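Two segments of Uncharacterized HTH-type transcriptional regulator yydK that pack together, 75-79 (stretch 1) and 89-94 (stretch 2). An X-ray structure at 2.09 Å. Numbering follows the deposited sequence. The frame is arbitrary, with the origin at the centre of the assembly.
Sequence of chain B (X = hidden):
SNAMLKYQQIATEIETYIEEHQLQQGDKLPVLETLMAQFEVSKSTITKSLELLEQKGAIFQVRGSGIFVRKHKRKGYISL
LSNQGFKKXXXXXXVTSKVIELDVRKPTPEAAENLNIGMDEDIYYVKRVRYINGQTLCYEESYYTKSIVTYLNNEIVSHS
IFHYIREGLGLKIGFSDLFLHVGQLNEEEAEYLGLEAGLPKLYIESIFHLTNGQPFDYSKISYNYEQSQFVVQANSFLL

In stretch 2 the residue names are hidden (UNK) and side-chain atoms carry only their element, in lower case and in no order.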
# COMPACT_ATOMS: atom_id res chain seq x y z
N LYS B 75 -6.58 2.60 15.01
CA LYS B 75 -5.73 3.73 15.37
C LYS B 75 -4.35 3.15 15.60
O LYS B 75 -4.21 1.95 15.90
CB LYS B 75 -6.27 4.38 16.66
CG LYS B 75 -7.01 5.68 16.46
CD LYS B 75 -8.25 5.95 17.35
CE LYS B 75 -8.20 5.49 18.78
NZ LYS B 75 -9.01 6.46 19.64
N GLY B 76 -3.32 3.97 15.46
CA GLY B 76 -1.98 3.57 15.93
C GLY B 76 -1.19 2.75 14.96
O GLY B 76 -0.16 2.19 15.32
N TYR B 77 -1.71 2.65 13.73
CA TYR B 77 -1.01 2.03 12.58
C TYR B 77 -0.20 3.09 11.80
O TYR B 77 -0.67 4.21 11.56
CB TYR B 77 -2.00 1.33 11.63
CG TYR B 77 -2.60 0.03 12.15
CD1 TYR B 77 -1.99 -1.19 11.86
CD2 TYR B 77 -3.77 0.02 12.90
CE1 TYR B 77 -2.51 -2.39 12.29
CE2 TYR B 77 -4.31 -1.22 13.34
CZ TYR B 77 -3.66 -2.40 13.04
OH TYR B 77 -4.15 -3.61 13.45
N ILE B 78 1.03 2.74 11.43
CA ILE B 78 1.87 3.62 10.61
C ILE B 78 1.47 3.39 9.15
O ILE B 78 1.32 2.24 8.67
CB ILE B 78 3.40 3.34 10.74
CG1 ILE B 78 3.88 3.48 12.21
CG2 ILE B 78 4.23 4.22 9.75
CD1 ILE B 78 4.96 2.45 12.54
N SER B 79 1.25 4.49 8.47
CA SER B 79 0.95 4.47 7.06
C SER B 79 2.16 3.92 6.28
O SER B 79 3.24 4.49 6.25
CB SER B 79 0.56 5.87 6.61
OG SER B 79 0.45 5.84 5.20
N UNK B 89 1.88 9.28 8.10
CA UNK B 89 1.81 8.97 9.53
C UNK B 89 3.17 9.19 10.19
O UNK B 89 3.31 10.03 11.09
o UNK B 89 -0.75 8.41 10.54
c UNK B 89 1.33 7.54 9.76
o UNK B 89 -0.76 6.39 9.67
c UNK B 89 -0.17 7.44 10.00
N UNK B 90 4.17 8.43 9.70
CA UNK B 90 5.53 8.34 10.25
C UNK B 90 6.00 9.62 10.95
O UNK B 90 6.08 9.68 12.18
c UNK B 90 8.14 6.47 7.93
c UNK B 90 8.37 6.76 10.48
c UNK B 90 7.40 6.73 9.28
c UNK B 90 6.53 7.98 9.14
N UNK B 91 6.28 10.65 10.14
CA UNK B 91 6.91 11.88 10.62
C UNK B 91 6.12 12.65 11.68
O UNK B 91 6.70 13.44 12.44
o UNK B 91 10.04 12.35 10.40
c UNK B 91 7.32 12.78 9.44
c UNK B 91 9.70 11.73 9.36
c UNK B 91 8.45 12.19 8.56
o UNK B 91 10.34 10.74 8.93
N UNK B 92 4.81 12.41 11.75
CA UNK B 92 3.94 13.11 12.73
C UNK B 92 3.52 12.31 13.99
O UNK B 92 2.84 12.85 14.89
c UNK B 92 2.73 13.81 12.06
o UNK B 92 3.19 14.05 9.72
o UNK B 92 1.75 12.49 10.31
c UNK B 92 2.55 13.42 10.59
N UNK B 93 3.93 11.02 14.03
CA UNK B 93 4.14 10.30 15.29
C UNK B 93 5.27 11.07 15.99
O UNK B 93 5.94 11.92 15.37
c UNK B 93 1.39 5.96 14.51
c UNK B 93 2.95 7.14 15.95
c UNK B 93 2.96 7.57 13.59
c UNK B 93 1.92 6.65 13.41
c UNK B 93 3.48 7.84 14.86
c UNK B 93 1.91 6.20 15.78
c UNK B 93 4.60 8.84 15.06
N UNK B 94 5.50 10.80 17.28
CA UNK B 94 6.59 11.52 17.93
C UNK B 94 7.93 10.82 17.71
O UNK B 94 8.47 10.17 18.61
n UNK B 94 6.16 14.18 19.96
c UNK B 94 6.97 13.13 19.84
o UNK B 94 8.18 13.19 20.05
c UNK B 94 6.31 11.83 19.40
O HOH W 1 4.72 6.58 7.13

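Position 89 carries two side-chain carbons, the second bonded to two oxygens. That is a short carboxylate. Its CA-to-CB bond points toward stretch 1, and one oxygen lies among the backbone atoms of Tyr77, Ile78 and Ser79. Two carbons ending in a carboxylate make this Asp89. Its OD1 is 3.0 Å from Ser79 N, and the geometry leaves open whether this is a hydrogen bond. The same OD1 is 2.9 Å from Tyr77 O. Both of those atoms are acceptors, so the short distance is not a hydrogen bond. Asp89 CB also sits 4.4 Å from Ile78 CG2.

Position 90 has four side-chain carbons and no heteroatom. The chain forks at the second carbon into two methyl groups. Its CA-to-CB bond runs sideways to stretch 1, and the carbon at the fork meets the side chain of Ile78. A fork at the second carbon, rather than at the first, identifies Leu90. Leu90 CG is 4.1 Å from Ile78 CG2, an apolar contact. The backbone is also linked by water 1, which donates to Ser79 O at 2.7 Å and accepts from Leu90 N at 3.2 Å.

Position 91 has three side-chain carbons, the third carrying two oxygens. It is out of reach of stretch 1. The extra carbon before the carboxylate makes it Glu91. Both carboxylate oxygens are hydrogen-bonded elsewhere in the structure.

Position 92 has two side-chain carbons, with two oxygens on the second. It does not touch stretch 1 either. The short carboxylate is Asp92. Its backbone helps to shape the turn: Asp92 N donates to Asp89 O at 2.9 Å.

Position 93 has one carbon followed by a ring of six carbons. No oxygen is attached to the ring, which excludes tyrosine. The CA-to-CB bond points toward stretch 1, and the ring reaches Gly76, Tyr77 and Ile78. This is Phe93. Gly76 C and Tyr77 O lie at the ring edge, 4.1 Å and 4.0 Å from Phe93 CZ. Ile78 CG1 approaches obliquely, 3.9 Å from Phe93 CE2. The backbone Phe93 N donates to Asp89 O at 3.2 Å and, weakly, to Leu90 O at 3.1 Å.

Position 94 has two side-chain carbons, the second carrying one oxygen and one nitrogen. It is out of reach of stretch 1. The short amide is Asn94.

The contact is small, burying 275 Å² over both sides. Ile78 is its apolar centre, touching both Leu90 and Phe93. In stretch 2, Asp92 N and Phe93 N both donate to Asp89 O, and residues 91 and 92 stay clear of stretch 1. Asp89 brings its carboxylate to the backbone beside Ile78, and water 1 bridges Ser79 and Leu90. No clear direct hydrogen bond crosses the contact. Apolar packing, the close approach of Asp89 and the water bridge therefore describe it best.

Stretch 2, residues 89-94: DLEDFN
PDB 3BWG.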